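Local structure of uncharacterized protein PSPTO_3016 (Pseudomonas syringae pv. tomato, 3H9X) at residues V71-A83 / I92-E104. The protein is of unknown function but adopts a "double wing" DNA-binding motif and probably binds DNA. Residues are numbered along the deposited sequence; the frame is centred on the assembly and turned at random.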
loop_
_atom_site.group_PDB
_atom_site.type_symbol
_atom_site.label_atom_id
_atom_site.label_comp_id
_atom_site.label_asym_id
_atom_site.label_seq_id
_atom_site.Cartn_x
_atom_site.Cartn_y
_atom_site.Cartn_z
ATOM N N VAL A 71 -2.873 11.836 -7.420
ATOM C CA VAL A 71 -3.151 10.500 -7.938
ATOM C C VAL A 71 -2.837 10.368 -9.423
ATOM O O VAL A 71 -2.310 9.345 -9.863
ATOM C CB VAL A 71 -4.618 10.107 -7.702
ATOM C CG1 VAL A 71 -4.891 8.734 -8.286
ATOM C CG2 VAL A 71 -4.918 10.103 -6.224
ATOM N N GLY A 72 -3.170 11.402 -10.187
ATOM C CA GLY A 72 -2.916 11.385 -11.614
ATOM C C GLY A 72 -1.440 11.318 -11.954
ATOM O O GLY A 72 -1.040 10.517 -12.801
ATOM N N SER A 73 -0.633 12.154 -11.295
ATOM C CA SER A 73 0.816 12.212 -11.512
ATOM C C SER A 73 1.576 10.994 -10.967
ATOM O O SER A 73 2.478 10.465 -11.619
ATOM C CB SER A 73 1.373 13.492 -10.889
ATOM O OG SER A 73 0.960 13.614 -9.543
ATOM N N LEU A 74 1.218 10.558 -9.765
ATOM C CA LEU A 74 1.854 9.392 -9.170
ATOM C C LEU A 74 1.641 8.174 -10.058
ATOM O O LEU A 74 2.598 7.501 -10.413
ATOM C CB LEU A 74 1.270 9.119 -7.788
ATOM C CG LEU A 74 2.140 9.456 -6.573
ATOM C CD1 LEU A 74 2.677 10.872 -6.691
ATOM C CD2 LEU A 74 1.326 9.300 -5.289
ATOM N N ARG A 75 0.387 7.899 -10.421
ATOM C CA ARG A 75 0.048 6.749 -11.267
ATOM C C ARG A 75 0.844 6.664 -12.550
ATOM O O ARG A 75 0.882 5.613 -13.177
ATOM C CB ARG A 75 -1.444 6.760 -11.615
ATOM C CG ARG A 75 -2.337 6.249 -10.499
ATOM C CD ARG A 75 -3.819 6.464 -10.780
ATOM N NE ARG A 75 -4.293 5.798 -11.990
ATOM C CZ ARG A 75 -5.561 5.811 -12.391
ATOM N NH1 ARG A 75 -6.480 6.445 -11.679
ATOM N NH2 ARG A 75 -5.907 5.206 -13.516
ATOM N N LYS A 76 1.468 7.775 -12.933
ATOM C CA LYS A 76 2.274 7.848 -14.150
ATOM C C LYS A 76 3.659 7.254 -13.908
ATOM O O LYS A 76 4.366 6.887 -14.852
ATOM C CB LYS A 76 2.405 9.310 -14.621
ATOM C CG LYS A 76 1.444 9.709 -15.761
ATOM C CD LYS A 76 1.158 11.222 -15.811
ATOM C CE LYS A 76 2.429 12.073 -15.907
ATOM N NZ LYS A 76 2.155 13.527 -15.564
ATOM N N LYS A 77 4.057 7.166 -12.643
ATOM C CA LYS A 77 5.356 6.591 -12.342
ATOM C C LYS A 77 5.299 5.084 -12.540
ATOM O O LYS A 77 4.218 4.478 -12.541
ATOM C CB LYS A 77 5.793 6.895 -10.901
ATOM C CG LYS A 77 6.279 8.299 -10.706
ATOM C CD LYS A 77 6.896 8.494 -9.347
ATOM C CE LYS A 77 7.422 9.913 -9.221
ATOM N NZ LYS A 77 8.126 10.118 -7.927
ATOM N N PRO A 78 6.470 4.469 -12.761
ATOM C CA PRO A 78 6.532 3.026 -12.952
ATOM C C PRO A 78 6.480 2.375 -11.584
ATOM O O PRO A 78 7.192 2.787 -10.661
ATOM C CB PRO A 78 7.868 2.834 -13.659
ATOM C CG PRO A 78 8.694 3.967 -13.128
ATOM C CD PRO A 78 7.731 5.110 -13.176
ATOM N N GLY A 79 5.613 1.376 -11.451
ATOM C CA GLY A 79 5.478 0.677 -10.182
ATOM C C GLY A 79 4.266 1.104 -9.368
ATOM O O GLY A 79 3.925 0.456 -8.375
ATOM N N ILE A 80 3.631 2.197 -9.788
ATOM C CA ILE A 80 2.451 2.735 -9.126
ATOM C C ILE A 80 1.284 2.529 -10.078
ATOM O O ILE A 80 1.352 2.898 -11.246
ATOM C CB ILE A 80 2.628 4.231 -8.819
ATOM C CG1 ILE A 80 3.815 4.412 -7.868
ATOM C CG2 ILE A 80 1.366 4.794 -8.204
ATOM C CD1 ILE A 80 4.270 5.838 -7.686
ATOM N N TYR A 81 0.225 1.910 -9.566
ATOM C CA TYR A 81 -0.968 1.618 -10.348
ATOM C C TYR A 81 -2.196 2.205 -9.656
ATOM O O TYR A 81 -2.092 2.742 -8.560
ATOM C CB TYR A 81 -1.132 0.094 -10.499
ATOM C CG TYR A 81 0.058 -0.611 -11.096
ATOM C CD1 TYR A 81 1.247 -0.743 -10.380
ATOM C CD2 TYR A 81 0.020 -1.101 -12.405
ATOM C CE1 TYR A 81 2.374 -1.335 -10.958
ATOM C CE2 TYR A 81 1.143 -1.703 -12.990
ATOM C CZ TYR A 81 2.318 -1.810 -12.261
ATOM O OH TYR A 81 3.451 -2.354 -12.845
ATOM N N PRO A 82 -3.370 2.131 -10.308
ATOM C CA PRO A 82 -4.631 2.641 -9.760
ATOM C C PRO A 82 -5.025 1.841 -8.513
ATOM O O PRO A 82 -4.780 0.639 -8.440
ATOM C CB PRO A 82 -5.607 2.429 -10.909
ATOM C CG PRO A 82 -4.737 2.601 -12.104
ATOM C CD PRO A 82 -3.534 1.797 -11.733
ATOM N N ALA A 83 -5.640 2.502 -7.541
ATOM C CA ALA A 83 -6.032 1.828 -6.311
ATOM C C ALA A 83 -6.843 0.559 -6.547
ATOM O O ALA A 83 -7.826 0.563 -7.280
ATOM C CB ALA A 83 -6.811 2.780 -5.423
ATOM N N ILE A 92 -3.819 4.819 -3.872
ATOM C CA ILE A 92 -2.789 4.429 -4.818
ATOM C C ILE A 92 -2.322 3.038 -4.461
ATOM O O ILE A 92 -2.306 2.675 -3.293
ATOM C CB ILE A 92 -1.618 5.416 -4.695
ATOM C CG1 ILE A 92 -1.915 6.631 -5.541
ATOM C CG2 ILE A 92 -0.334 4.815 -5.151
ATOM C CD1 ILE A 92 -2.099 6.253 -6.977
ATOM N N THR A 93 -1.957 2.251 -5.465
ATOM C CA THR A 93 -1.478 0.894 -5.212
ATOM C C THR A 93 -0.021 0.834 -5.646
ATOM O O THR A 93 0.276 1.010 -6.819
ATOM C CB THR A 93 -2.287 -0.171 -6.013
ATOM O OG1 THR A 93 -3.619 -0.264 -5.491
ATOM C CG2 THR A 93 -1.618 -1.542 -5.922
ATOM N N VAL A 94 0.885 0.604 -4.701
ATOM C CA VAL A 94 2.306 0.528 -5.032
ATOM C C VAL A 94 2.740 -0.928 -5.069
ATOM O O VAL A 94 2.482 -1.705 -4.152
ATOM C CB VAL A 94 3.201 1.317 -4.024
ATOM C CG1 VAL A 94 4.660 1.249 -4.459
ATOM C CG2 VAL A 94 2.761 2.771 -3.960
ATOM N N LEU A 95 3.405 -1.289 -6.153
ATOM C CA LEU A 95 3.862 -2.650 -6.328
ATOM C C LEU A 95 5.177 -2.912 -5.578
ATOM O O LEU A 95 6.180 -2.242 -5.836
ATOM C CB LEU A 95 4.001 -2.919 -7.823
ATOM C CG LEU A 95 4.407 -4.304 -8.298
ATOM C CD1 LEU A 95 5.912 -4.403 -8.320
ATOM C CD2 LEU A 95 3.767 -5.367 -7.407
ATOM N N LEU A 96 5.145 -3.862 -4.632
ATOM C CA LEU A 96 6.325 -4.238 -3.845
ATOM C C LEU A 96 7.182 -5.184 -4.665
ATOM O O LEU A 96 6.665 -5.936 -5.485
ATOM C CB LEU A 96 5.941 -4.935 -2.534
ATOM C CG LEU A 96 5.219 -4.134 -1.455
ATOM C CD1 LEU A 96 5.091 -4.962 -0.183
ATOM C CD2 LEU A 96 5.988 -2.872 -1.182
ATOM N N ASN A 97 8.487 -5.166 -4.406
ATOM C CA ASN A 97 9.453 -5.977 -5.143
ATOM C C ASN A 97 9.368 -5.406 -6.548
ATOM O O ASN A 97 9.512 -6.128 -7.539
ATOM C CB ASN A 97 9.083 -7.474 -5.154
ATOM C CG ASN A 97 8.966 -8.072 -3.758
ATOM O OD1 ASN A 97 7.902 -8.029 -3.131
ATOM N ND2 ASN A 97 10.064 -8.631 -3.262
ATOM N N GLY A 98 9.124 -4.096 -6.607
ATOM C CA GLY A 98 8.994 -3.397 -7.875
ATOM C C GLY A 98 9.996 -2.277 -8.101
ATOM O O GLY A 98 10.901 -2.076 -7.298
ATOM N N PRO A 99 9.855 -1.523 -9.204
ATOM C CA PRO A 99 10.740 -0.408 -9.569
ATOM C C PRO A 99 10.729 0.827 -8.671
ATOM O O PRO A 99 11.596 1.698 -8.793
ATOM C CB PRO A 99 10.280 -0.060 -10.980
ATOM C CG PRO A 99 8.814 -0.359 -10.930
ATOM C CD PRO A 99 8.830 -1.714 -10.249
ATOM N N LEU A 100 9.746 0.917 -7.786
ATOM C CA LEU A 100 9.649 2.080 -6.915
ATOM C C LEU A 100 10.680 1.966 -5.785
ATOM O O LEU A 100 10.829 0.908 -5.160
ATOM C CB LEU A 100 8.215 2.191 -6.375
ATOM C CG LEU A 100 7.592 3.581 -6.161
ATOM C CD1 LEU A 100 7.988 4.126 -4.802
ATOM C CD2 LEU A 100 8.027 4.538 -7.274
ATOM N N GLY A 101 11.402 3.058 -5.547
ATOM C CA GLY A 101 12.425 3.048 -4.521
ATOM C C GLY A 101 11.912 3.062 -3.093
ATOM O O GLY A 101 10.914 3.742 -2.777
ATOM N N ALA A 102 12.593 2.307 -2.223
ATOM C CA ALA A 102 12.232 2.247 -0.805
ATOM C C ALA A 102 12.146 3.668 -0.237
ATOM O O ALA A 102 11.249 3.961 0.561
ATOM C CB ALA A 102 13.267 1.429 -0.021
ATOM N N LYS A 103 13.054 4.564 -0.644
ATOM C CA LYS A 103 12.996 5.932 -0.117
ATOM C C LYS A 103 11.684 6.589 -0.521
ATOM O O LYS A 103 10.967 7.116 0.334
ATOM C CB LYS A 103 14.172 6.785 -0.615
ATOM C CG LYS A 103 14.325 8.120 0.147
ATOM C CD LYS A 103 15.370 9.052 -0.505
ATOM C CE LYS A 103 14.820 9.641 -1.814
ATOM N NZ LYS A 103 15.825 10.344 -2.702
ATOM N N GLU A 104 11.381 6.558 -1.822
ATOM C CA GLU A 104 10.144 7.145 -2.356
ATOM C C GLU A 104 8.933 6.475 -1.699
ATOM O O GLU A 104 7.919 7.119 -1.442
ATOM C CB GLU A 104 10.080 6.949 -3.867
ATOM C CG GLU A 104 8.798 7.466 -4.524
ATOM C CD GLU A 104 8.645 8.987 -4.464
ATOM O OE1 GLU A 104 9.551 9.705 -5.002
ATOM O OE2 GLU A 104 7.613 9.462 -3.892
#
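Around the Tyr81 ring, the carbonyl O of Thr93 lies at the edge, near the ring plane, while CB of Leu95 approaches CE1 obliquely at 3.9 Å, the two side chains running side by side in the same direction. The guanidinium of Arg75 is covered on one face by Pro82 of its own segment. With CG beside its backbone N (chi1 -79°), Arg75 lays its CG 3.5 Å from CD1 of Ile92, a methyl that also reaches CG1 of Val71.

The two strands pair as antiparallel neighbours. Tyr81 and Thr93 form a hydrogen-bonded pair: Tyr81 N donates to Thr93 O (2.9 Å) and Thr93 N to Tyr81 O (3.1 Å). Gly79 O continues the ladder by accepting Leu95 N. The Thr93 hydroxyl is engaged beyond the two segments, by Asp63 and the backbone N of Tyr84.

Ile80 and Val94 form a non-hydrogen-bonded pair whose side chains lie on the face opposite Tyr81 and Thr93. CG2 of Ile80 also meets CG2 of Ile92 at 3.5 Å, and CD1 of Ile80 touches CD2 of Leu100, which in turn rests on Ile105 of helix 102-115. In the type II turn from Lys77 to Ile80, the bare CA of Gly79 admits CG of Pro99 to 3.6 Å. A salt bridge from the extended Lys77, NZ to OE1 of Glu104 at 3.3 Å, ties this turn to the helix.

The whole illustrates a beta hairpin at the border of a sheet: strand 80-82 forms one edge of the sheet within this chain, and strand 91-95 joins it to strand 58-65 in the antiparallel sheet of the YjbR fold.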